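Local coordinates for uncharacterized esterase YxiM (PDB 2O14), which is an uncharacterized member of the GDSL lipolytic family that probably hydrolyses esters and carries a galactose-binding-like domain beside its hydrolase domain, at residues A104-I112 with D218-Y227; Y311-Y322 with L351-Q362. All blocks are in the same frame, centred on the assembly; numbering follows the deposited sequence.

Contact 1 joins two domains and contact 2 lies within one. In contact 1 a beta hairpin of the galactose-binding-like domain meets the short helix 220-225 of the GDSL hydrolase domain; in contact 2 the last strand of the hydrolase's parallel sheet and the helix after it pack on the C-terminal helix 345-361. Both are partly buried; their centres are 27 Å apart and they share no helix or strand. The domain boundary, centred about 10 Å from the centre of the chain against about 21 Å for contact 2, mixes an apolar patch round Ala223 with bridging waters and one amide-hydroxyl bond; contact 2 is mainly aliphatic, with one buried glutamate held by an arginine of its own helix.

Contact 1 (A104-I112 with D218-Y227); sequences AAEGVFQVI and DGQLEAILKY
The edge of the Phe109 ring is turned to the start of the helix: Asp218 O lies 3.8 Å from CE2, close to the ring plane, and Gly219 C beside CD2. Glycine suits position 219, since a CB there would run into this ring. On the Tyr227 ring, one face is covered by CG of its neighbour Lys226, while water 2 lies at the edge. Gln110 reaches the hydroxyl end of that ring, its amide plane 61° from the ring plane. Its NE2 donates to Tyr227 OH at 3.1 Å and also to Ala105 O at 3.0 Å, approaching the latter from above the carbonyl plane. The bend at chi2 (-70°) folds the chain back toward the hairpin and brings one NH2 group to both acceptors; OE1 has a weak bond to Arg203. A leucine here would probably leave Tyr227 OH and Ala105 O without this shared donor and the tyrosine ring freer to turn.

Between these groups Val108 CB rests on Ala223, 3.8 Å from its CA, and its two methyls diverge, CG1 to Glu222 and CG2 to Lys226 and Tyr227. Ala223 is small enough to let the strand come close, its CB 3.3 Å from Phe109 O. Water 2 joins Phe109 O to Ala223 O, water 3 joins Phe109 N to Gly219 O, and water 1 links Glu106 O with Lys226 NZ.

Strand 108-110 crosses helix 220-225 at -80°, with the type I' turn of its hairpin beside Lys226. Lys75 pairs with Glu222 OE2 and binds Gly107 O, a further link between the domains, while the other side of the helix packs through Leu221 and Leu225 on helix 251-266.

Contact 2 (Y311-Y322 with L351-Q362); sequences YLIDLNVLSSAY and LARLAVQELKRQ
Leu354 of helix 345-361 packs as a knob into a hole on the helix that begins at Leu315, between Leu315, Leu318, Ser319 and Tyr322; its CD1 lies 3.7 Å from Ser319 CA. Leu315 crosses it at about a right angle, CD1 against Leu354 CB, and also crosses Leu351, whose CD2 meets Ser319 CB. Serine fits beside these leucines because chi1 of 66° sets OG between the backbone N and the carbonyl carbon, where it donates a hydrogen bond to Leu315 O at 2.6 Å.

Toward the strand, Ile313 and Glu358 run antiparallel alongside each other. Ile313 CD1 reaches Glu358 CG at 3.3 Å and presses on Leu359 CD2 at 3.4 Å, tighter than usual for two methyls. Leu318 CD1 meets Glu358 CG at 3.5 Å, so the glutamate's aliphatic part is gripped by two hydrophobic residues. At the far end, Arg353 brings NH2 over one face of the Tyr322 ring, nearer CE2 than the centre, the guanidinium turned 64° to it; with CZ 5.0 Å from the ring centroid, any cation-pi attraction is weak.

Glu358 combines two roles. Its methylenes join the apolar packing, while Arg361 grips the carboxylate side-on, NE to OE1 at 3.0 Å and NH2 to OE2, and water 4 links OE2 weakly to Asp314 N. This pairing probably offsets the cost of burying a carboxylate where aliphatic packing holds the C-terminal helix to the sheet edge.

Contact 1 (A104-I112 with D218-Y227)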
loop_
_atom_site.group_PDB
_atom_site.type_symbol
_atom_site.label_atom_id
_atom_site.label_comp_id
_atom_site.label_asym_id
_atom_site.label_seq_id
_atom_site.Cartn_x
_atom_site.Cartn_y
_atom_site.Cartn_z
ATOM N N ALA A 104 2.502 -11.045 1.323
ATOM C CA ALA A 104 1.329 -11.675 0.718
ATOM C C ALA A 104 0.699 -12.637 1.725
ATOM O O ALA A 104 1.393 -13.256 2.525
ATOM C CB ALA A 104 1.733 -12.436 -0.545
ATOM N N ALA A 105 -0.620 -12.759 1.684
ATOM C CA ALA A 105 -1.316 -13.656 2.591
ATOM C C ALA A 105 -2.650 -13.991 1.958
ATOM O O ALA A 105 -3.301 -13.123 1.385
ATOM C CB ALA A 105 -1.519 -12.989 3.939
ATOM N N GLU A 106 -3.043 -15.256 2.048
ATOM C CA GLU A 106 -4.297 -15.711 1.468
ATOM C C GLU A 106 -4.335 -15.512 -0.049
ATOM O O GLU A 106 -5.386 -15.215 -0.619
ATOM C CB GLU A 106 -5.473 -14.983 2.121
ATOM C CG GLU A 106 -5.527 -15.154 3.636
ATOM C CD GLU A 106 -5.419 -16.613 4.067
ATOM O OE1 GLU A 106 -4.326 -17.019 4.523
ATOM O OE2 GLU A 106 -6.424 -17.355 3.939
ATOM N N GLY A 107 -3.176 -15.659 -0.689
ATOM C CA GLY A 107 -3.089 -15.531 -2.135
ATOM C C GLY A 107 -3.030 -14.149 -2.764
ATOM O O GLY A 107 -3.056 -14.040 -3.995
ATOM N N VAL A 108 -2.939 -13.096 -1.957
ATOM C CA VAL A 108 -2.882 -11.736 -2.501
ATOM C C VAL A 108 -1.965 -10.810 -1.706
ATOM O O VAL A 108 -1.607 -11.107 -0.564
ATOM C CB VAL A 108 -4.284 -11.077 -2.543
ATOM C CG1 VAL A 108 -5.222 -11.898 -3.413
ATOM C CG2 VAL A 108 -4.846 -10.947 -1.136
ATOM N N PHE A 109 -1.585 -9.688 -2.313
ATOM C CA PHE A 109 -0.736 -8.719 -1.632
ATOM C C PHE A 109 -1.467 -8.136 -0.425
ATOM O O PHE A 109 -2.683 -7.922 -0.475
ATOM C CB PHE A 109 -0.369 -7.573 -2.576
ATOM C CG PHE A 109 0.684 -7.927 -3.582
ATOM C CD1 PHE A 109 1.932 -8.382 -3.169
ATOM C CD2 PHE A 109 0.452 -7.753 -4.941
ATOM C CE1 PHE A 109 2.941 -8.657 -4.095
ATOM C CE2 PHE A 109 1.454 -8.025 -5.878
ATOM C CZ PHE A 109 2.703 -8.476 -5.452
ATOM N N GLN A 110 -0.729 -7.882 0.652
ATOM C CA GLN A 110 -1.301 -7.290 1.859
ATOM C C GLN A 110 -0.570 -5.975 2.164
ATOM O O GLN A 110 -1.195 -4.988 2.558
ATOM C CB GLN A 110 -1.164 -8.238 3.049
ATOM C CG GLN A 110 -1.872 -9.589 2.906
ATOM C CD GLN A 110 -3.386 -9.483 2.945
ATOM O OE1 GLN A 110 -3.941 -8.599 3.594
ATOM N NE2 GLN A 110 -4.062 -10.406 2.272
ATOM N N VAL A 111 0.752 -5.967 1.997
ATOM C CA VAL A 111 1.552 -4.762 2.233
ATOM C C VAL A 111 2.456 -4.561 1.016
ATOM O O VAL A 111 3.112 -5.501 0.570
ATOM C CB VAL A 111 2.444 -4.881 3.504
ATOM C CG1 VAL A 111 3.114 -3.539 3.791
ATOM C CG2 VAL A 111 1.606 -5.311 4.706
ATOM N N ILE A 112 2.501 -3.341 0.489
ATOM C CA ILE A 112 3.303 -3.079 -0.700
ATOM C C ILE A 112 4.630 -2.353 -0.500
ATOM O O ILE A 112 4.691 -1.285 0.109
ATOM C CB ILE A 112 2.490 -2.276 -1.759
ATOM C CG1 ILE A 112 1.231 -3.049 -2.171
ATOM C CG2 ILE A 112 3.364 -1.993 -2.975
ATOM C CD1 ILE A 112 1.505 -4.408 -2.823
ATOM N N ASP A 218 -1.261 -6.722 -12.559
ATOM C CA ASP A 218 -0.214 -7.401 -11.803
ATOM C C ASP A 218 -0.374 -7.662 -10.305
ATOM O O ASP A 218 0.619 -7.851 -9.607
ATOM C CB ASP A 218 1.136 -6.726 -12.099
ATOM C CG ASP A 218 1.504 -6.795 -13.588
ATOM O OD1 ASP A 218 1.320 -7.871 -14.186
ATOM O OD2 ASP A 218 1.973 -5.792 -14.166
ATOM N N GLY A 219 -1.610 -7.687 -9.811
ATOM C CA GLY A 219 -1.814 -7.996 -8.401
ATOM C C GLY A 219 -2.432 -6.967 -7.471
ATOM O O GLY A 219 -3.179 -7.333 -6.555
ATOM N N GLN A 220 -2.131 -5.688 -7.679
ATOM C CA GLN A 220 -2.674 -4.654 -6.809
ATOM C C GLN A 220 -4.200 -4.583 -6.808
ATOM O O GLN A 220 -4.807 -4.505 -5.743
ATOM C CB GLN A 220 -2.060 -3.293 -7.159
ATOM C CG GLN A 220 -0.679 -3.101 -6.534
ATOM C CD GLN A 220 0.191 -2.116 -7.291
ATOM O OE1 GLN A 220 0.631 -2.394 -8.406
ATOM N NE2 GLN A 220 0.448 -0.960 -6.686
ATOM N N LEU A 221 -4.831 -4.616 -7.977
ATOM C CA LEU A 221 -6.287 -4.565 -8.000
ATOM C C LEU A 221 -6.883 -5.832 -7.401
ATOM O O LEU A 221 -7.865 -5.770 -6.663
ATOM C CB LEU A 221 -6.817 -4.391 -9.423
ATOM C CG LEU A 221 -8.342 -4.266 -9.478
ATOM C CD1 LEU A 221 -8.775 -2.966 -8.798
ATOM C CD2 LEU A 221 -8.809 -4.293 -10.919
ATOM N N GLU A 222 -6.296 -6.982 -7.726
ATOM C CA GLU A 222 -6.788 -8.258 -7.203
ATOM C C GLU A 222 -6.782 -8.255 -5.677
ATOM O O GLU A 222 -7.726 -8.731 -5.049
ATOM C CB GLU A 222 -5.939 -9.436 -7.700
ATOM C CG GLU A 222 -6.395 -10.781 -7.121
ATOM C CD GLU A 222 -5.492 -11.948 -7.501
ATOM O OE1 GLU A 222 -4.416 -11.718 -8.090
ATOM O OE2 GLU A 222 -5.856 -13.103 -7.199
ATOM N N ALA A 223 -5.711 -7.716 -5.096
ATOM C CA ALA A 223 -5.560 -7.642 -3.645
ATOM C C ALA A 223 -6.671 -6.819 -3.001
ATOM O O ALA A 223 -7.129 -7.132 -1.903
ATOM C CB ALA A 223 -4.207 -7.033 -3.291
ATOM N N ILE A 224 -7.089 -5.754 -3.678
ATOM C CA ILE A 224 -8.144 -4.897 -3.157
ATOM C C ILE A 224 -9.534 -5.500 -3.374
ATOM O O ILE A 224 -10.396 -5.397 -2.504
ATOM C CB ILE A 224 -8.092 -3.502 -3.808
ATOM C CG1 ILE A 224 -6.784 -2.804 -3.424
ATOM C CG2 ILE A 224 -9.304 -2.674 -3.372
ATOM C CD1 ILE A 224 -6.566 -1.482 -4.129
ATOM N N LEU A 225 -9.753 -6.119 -4.532
ATOM C CA LEU A 225 -11.041 -6.739 -4.842
ATOM C C LEU A 225 -11.325 -7.909 -3.911
ATOM O O LEU A 225 -12.476 -8.312 -3.727
ATOM C CB LEU A 225 -11.062 -7.217 -6.297
ATOM C CG LEU A 225 -11.103 -6.091 -7.335
ATOM C CD1 LEU A 225 -10.869 -6.647 -8.731
ATOM C CD2 LEU A 225 -12.450 -5.379 -7.247
ATOM N N LYS A 226 -10.261 -8.452 -3.329
ATOM C CA LYS A 226 -10.368 -9.570 -2.407
ATOM C C LYS A 226 -11.152 -9.192 -1.149
ATOM O O LYS A 226 -11.867 -10.022 -0.587
ATOM C CB LYS A 226 -8.966 -10.028 -1.997
ATOM C CG LYS A 226 -8.926 -11.181 -0.998
ATOM C CD LYS A 226 -9.061 -12.531 -1.680
ATOM C CE LYS A 226 -8.911 -13.665 -0.677
ATOM N NZ LYS A 226 -8.996 -14.991 -1.340
ATOM N N TYR A 227 -11.030 -7.940 -0.715
ATOM C CA TYR A 227 -11.692 -7.516 0.515
ATOM C C TYR A 227 -12.642 -6.325 0.441
ATOM O O TYR A 227 -13.532 -6.200 1.281
ATOM C CB TYR A 227 -10.637 -7.212 1.583
ATOM C CG TYR A 227 -9.660 -8.335 1.821
ATOM C CD1 TYR A 227 -10.061 -9.516 2.446
ATOM C CD2 TYR A 227 -8.325 -8.216 1.433
ATOM C CE1 TYR A 227 -9.153 -10.551 2.684
ATOM C CE2 TYR A 227 -7.407 -9.253 1.664
ATOM C CZ TYR A 227 -7.829 -10.413 2.291
ATOM O OH TYR A 227 -6.932 -11.433 2.534
HETATM O O HOH W 1 -6.483 -15.278 -3.039
HETATM O O HOH W 2 -5.373 -6.947 0.110
HETATM O O HOH W 3 -2.613 -9.725 -5.170
#

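Contact 2 (Y311-Y322 with L351-Q362)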
loop_
_atom_site.group_PDB
_atom_site.type_symbol
_atom_site.label_atom_id
_atom_site.label_comp_id
_atom_site.label_asym_id
_atom_site.label_seq_id
_atom_site.Cartn_x
_atom_site.Cartn_y
_atom_site.Cartn_z
ATOM N N TYR A 311 -16.843 9.580 -7.244
ATOM C CA TYR A 311 -16.558 10.816 -6.530
ATOM C C TYR A 311 -15.270 11.331 -7.163
ATOM O O TYR A 311 -14.509 10.551 -7.746
ATOM C CB TYR A 311 -16.353 10.547 -5.039
ATOM C CG TYR A 311 -17.631 10.216 -4.304
ATOM C CD1 TYR A 311 -18.625 11.178 -4.126
ATOM C CD2 TYR A 311 -17.856 8.939 -3.801
ATOM C CE1 TYR A 311 -19.814 10.873 -3.462
ATOM C CE2 TYR A 311 -19.041 8.621 -3.136
ATOM C CZ TYR A 311 -20.014 9.590 -2.971
ATOM O OH TYR A 311 -21.184 9.276 -2.317
ATOM N N LEU A 312 -15.020 12.629 -7.060
ATOM C CA LEU A 312 -13.828 13.208 -7.669
ATOM C C LEU A 312 -13.171 14.308 -6.852
ATOM O O LEU A 312 -13.832 15.263 -6.421
ATOM C CB LEU A 312 -14.172 13.771 -9.056
ATOM C CG LEU A 312 -13.054 14.522 -9.788
ATOM C CD1 LEU A 312 -12.019 13.530 -10.297
ATOM C CD2 LEU A 312 -13.641 15.316 -10.953
ATOM N N ILE A 313 -11.865 14.162 -6.646
ATOM C CA ILE A 313 -11.068 15.148 -5.928
ATOM C C ILE A 313 -10.133 15.687 -6.998
ATOM O O ILE A 313 -9.268 14.957 -7.487
ATOM C CB ILE A 313 -10.201 14.513 -4.820
ATOM C CG1 ILE A 313 -11.078 13.770 -3.812
ATOM C CG2 ILE A 313 -9.399 15.596 -4.111
ATOM C CD1 ILE A 313 -12.031 14.659 -3.056
ATOM N N ASP A 314 -10.313 16.946 -7.383
ATOM C CA ASP A 314 -9.455 17.535 -8.408
ATOM C C ASP A 314 -8.205 18.067 -7.727
ATOM O O ASP A 314 -7.938 19.272 -7.741
ATOM C CB ASP A 314 -10.175 18.678 -9.126
ATOM C CG ASP A 314 -9.666 18.890 -10.537
ATOM O OD1 ASP A 314 -8.486 18.571 -10.806
ATOM O OD2 ASP A 314 -10.445 19.384 -11.377
ATOM N N LEU A 315 -7.437 17.162 -7.133
ATOM C CA LEU A 315 -6.225 17.544 -6.424
ATOM C C LEU A 315 -5.267 18.351 -7.298
ATOM O O LEU A 315 -4.478 19.148 -6.792
ATOM C CB LEU A 315 -5.529 16.294 -5.884
ATOM C CG LEU A 315 -4.521 16.498 -4.754
ATOM C CD1 LEU A 315 -5.164 17.294 -3.628
ATOM C CD2 LEU A 315 -4.050 15.134 -4.251
ATOM N N ASN A 316 -5.338 18.149 -8.610
ATOM C CA ASN A 316 -4.475 18.879 -9.532
ATOM C C ASN A 316 -4.698 20.386 -9.358
ATOM O O ASN A 316 -3.748 21.159 -9.190
ATOM C CB ASN A 316 -4.794 18.482 -10.977
ATOM C CG ASN A 316 -3.856 19.133 -11.986
ATOM O OD1 ASN A 316 -2.778 18.611 -12.288
ATOM N ND2 ASN A 316 -4.263 20.281 -12.507
ATOM N N VAL A 317 -5.965 20.792 -9.398
ATOM C CA VAL A 317 -6.328 22.195 -9.260
ATOM C C VAL A 317 -6.235 22.683 -7.816
ATOM O O VAL A 317 -5.697 23.761 -7.552
ATOM C CB VAL A 317 -7.754 22.446 -9.782
ATOM C CG1 VAL A 317 -8.133 23.914 -9.583
ATOM C CG2 VAL A 317 -7.834 22.060 -11.252
ATOM N N LEU A 318 -6.758 21.896 -6.884
ATOM C CA LEU A 318 -6.713 22.283 -5.482
ATOM C C LEU A 318 -5.273 22.466 -5.019
ATOM O O LEU A 318 -4.963 23.433 -4.326
ATOM C CB LEU A 318 -7.420 21.239 -4.610
ATOM C CG LEU A 318 -8.925 21.067 -4.852
ATOM C CD1 LEU A 318 -9.453 19.872 -4.059
ATOM C CD2 LEU A 318 -9.654 22.339 -4.446
ATOM N N SER A 319 -4.386 21.551 -5.401
ATOM C CA SER A 319 -2.989 21.673 -4.991
ATOM C C SER A 319 -2.321 22.864 -5.672
ATOM O O SER A 319 -1.511 23.557 -5.056
ATOM C CB SER A 319 -2.204 20.390 -5.299
ATOM O OG SER A 319 -2.097 20.167 -6.693
ATOM N N SER A 320 -2.655 23.102 -6.938
ATOM C CA SER A 320 -2.077 24.234 -7.661
ATOM C C SER A 320 -2.482 25.543 -6.985
ATOM O O SER A 320 -1.685 26.481 -6.901
ATOM C CB SER A 320 -2.534 24.240 -9.125
ATOM O OG SER A 320 -1.823 23.271 -9.884
ATOM N N ALA A 321 -3.719 25.604 -6.496
ATOM C CA ALA A 321 -4.198 26.803 -5.816
ATOM C C ALA A 321 -3.358 27.017 -4.554
ATOM O O ALA A 321 -2.983 28.144 -4.228
ATOM C CB ALA A 321 -5.678 26.655 -5.453
ATOM N N TYR A 322 -3.052 25.929 -3.855
ATOM C CA TYR A 322 -2.251 26.022 -2.641
ATOM C C TYR A 322 -0.812 26.441 -2.944
ATOM O O TYR A 322 -0.224 27.232 -2.204
ATOM C CB TYR A 322 -2.252 24.687 -1.895
ATOM C CG TYR A 322 -1.437 24.708 -0.625
ATOM C CD1 TYR A 322 -0.252 23.984 -0.520
ATOM C CD2 TYR A 322 -1.848 25.458 0.474
ATOM C CE1 TYR A 322 0.507 24.007 0.649
ATOM C CE2 TYR A 322 -1.097 25.489 1.647
ATOM C CZ TYR A 322 0.078 24.760 1.727
ATOM O OH TYR A 322 0.818 24.787 2.889
ATOM N N LEU A 351 -0.867 17.603 0.583
ATOM C CA LEU A 351 -1.719 17.009 -0.441
ATOM C C LEU A 351 -2.830 16.197 0.221
ATOM O O LEU A 351 -3.989 16.263 -0.189
ATOM C CB LEU A 351 -0.896 16.108 -1.366
ATOM C CG LEU A 351 0.029 16.815 -2.364
ATOM C CD1 LEU A 351 0.892 15.797 -3.099
ATOM C CD2 LEU A 351 -0.814 17.596 -3.348
ATOM N N ALA A 352 -2.473 15.436 1.252
ATOM C CA ALA A 352 -3.449 14.619 1.963
ATOM C C ALA A 352 -4.475 15.521 2.635
ATOM O O ALA A 352 -5.671 15.235 2.620
ATOM C CB ALA A 352 -2.747 13.746 3.008
ATOM N N ARG A 353 -3.990 16.609 3.225
ATOM C CA ARG A 353 -4.834 17.583 3.906
ATOM C C ARG A 353 -5.861 18.143 2.932
ATOM O O ARG A 353 -7.056 18.188 3.226
ATOM C CB ARG A 353 -3.959 18.712 4.458
ATOM C CG ARG A 353 -4.702 19.794 5.225
ATOM C CD ARG A 353 -3.720 20.809 5.822
ATOM N NE ARG A 353 -2.989 21.553 4.797
ATOM C CZ ARG A 353 -3.557 22.400 3.940
ATOM N NH1 ARG A 353 -4.867 22.616 3.983
ATOM N NH2 ARG A 353 -2.817 23.029 3.036
ATOM N N LEU A 354 -5.386 18.572 1.769
ATOM C CA LEU A 354 -6.263 19.121 0.743
ATOM C C LEU A 354 -7.290 18.093 0.286
ATOM O O LEU A 354 -8.467 18.416 0.100
ATOM C CB LEU A 354 -5.441 19.588 -0.463
ATOM C CG LEU A 354 -4.547 20.812 -0.239
ATOM C CD1 LEU A 354 -3.618 21.012 -1.427
ATOM C CD2 LEU A 354 -5.430 22.038 -0.018
ATOM N N ALA A 355 -6.841 16.855 0.105
ATOM C CA ALA A 355 -7.717 15.786 -0.343
ATOM C C ALA A 355 -8.900 15.596 0.598
ATOM O O ALA A 355 -10.049 15.589 0.164
ATOM C CB ALA A 355 -6.929 14.479 -0.475
ATOM N N VAL A 356 -8.617 15.443 1.887
ATOM C CA VAL A 356 -9.675 15.237 2.877
ATOM C C VAL A 356 -10.555 16.480 3.039
ATOM O O VAL A 356 -11.774 16.374 3.203
ATOM C CB VAL A 356 -9.074 14.826 4.242
ATOM C CG1 VAL A 356 -10.168 14.710 5.286
ATOM C CG2 VAL A 356 -8.347 13.488 4.099
ATOM N N GLN A 357 -9.936 17.655 2.987
ATOM C CA GLN A 357 -10.674 18.910 3.099
ATOM C C GLN A 357 -11.710 18.967 1.976
ATOM O O GLN A 357 -12.815 19.475 2.155
ATOM C CB GLN A 357 -9.712 20.095 2.976
ATOM C CG GLN A 357 -10.396 21.442 2.838
ATOM C CD GLN A 357 -9.411 22.579 2.614
ATOM O OE1 GLN A 357 -8.553 22.852 3.457
ATOM N NE2 GLN A 357 -9.529 23.243 1.472
ATOM N N GLU A 358 -11.338 18.434 0.819
ATOM C CA GLU A 358 -12.216 18.412 -0.341
ATOM C C GLU A 358 -13.344 17.395 -0.150
ATOM O O GLU A 358 -14.491 17.648 -0.533
ATOM C CB GLU A 358 -11.397 18.077 -1.590
ATOM C CG GLU A 358 -12.189 17.998 -2.886
ATOM C CD GLU A 358 -12.978 19.259 -3.175
ATOM O OE1 GLU A 358 -12.638 20.321 -2.607
ATOM O OE2 GLU A 358 -13.931 19.186 -3.982
ATOM N N LEU A 359 -13.015 16.247 0.438
ATOM C CA LEU A 359 -14.009 15.205 0.680
ATOM C C LEU A 359 -15.070 15.723 1.646
ATOM O O LEU A 359 -16.254 15.410 1.517
ATOM C CB LEU A 359 -13.343 13.947 1.256
ATOM C CG LEU A 359 -12.439 13.150 0.306
ATOM C CD1 LEU A 359 -11.650 12.110 1.085
ATOM C CD2 LEU A 359 -13.279 12.487 -0.768
ATOM N N LYS A 360 -14.638 16.527 2.611
ATOM C CA LYS A 360 -15.558 17.092 3.585
ATOM C C LYS A 360 -16.435 18.158 2.935
ATOM O O LYS A 360 -17.629 18.253 3.227
ATOM C CB LYS A 360 -14.779 17.680 4.761
ATOM C CG LYS A 360 -14.021 16.628 5.558
ATOM C CD LYS A 360 -13.296 17.227 6.755
ATOM C CE LYS A 360 -12.524 16.155 7.514
ATOM N NZ LYS A 360 -11.740 16.720 8.648
ATOM N N ARG A 361 -15.846 18.952 2.046
ATOM C CA ARG A 361 -16.595 19.999 1.360
ATOM C C ARG A 361 -17.731 19.402 0.533
ATOM O O ARG A 361 -18.793 20.013 0.394
ATOM C CB ARG A 361 -15.678 20.803 0.439
ATOM C CG ARG A 361 -16.369 21.981 -0.237
ATOM C CD ARG A 361 -15.488 22.576 -1.318
ATOM N NE ARG A 361 -15.365 21.676 -2.460
ATOM C CZ ARG A 361 -16.325 21.470 -3.354
ATOM N NH1 ARG A 361 -17.485 22.106 -3.242
ATOM N NH2 ARG A 361 -16.126 20.628 -4.357
ATOM N N GLN A 362 -17.503 18.212 -0.020
ATOM C CA GLN A 362 -18.519 17.550 -0.830
ATOM C C GLN A 362 -19.490 16.759 0.040
ATOM O O GLN A 362 -20.470 16.207 -0.460
ATOM C CB GLN A 362 -17.873 16.603 -1.844
ATOM C CG GLN A 362 -16.928 17.270 -2.823
ATOM C CD GLN A 362 -16.566 16.358 -3.980
ATOM O OE1 GLN A 362 -15.625 16.625 -4.727
ATOM N NE2 GLN A 362 -17.323 15.277 -4.139
HETATM O O HOH W 4 -12.505 18.574 -6.446
#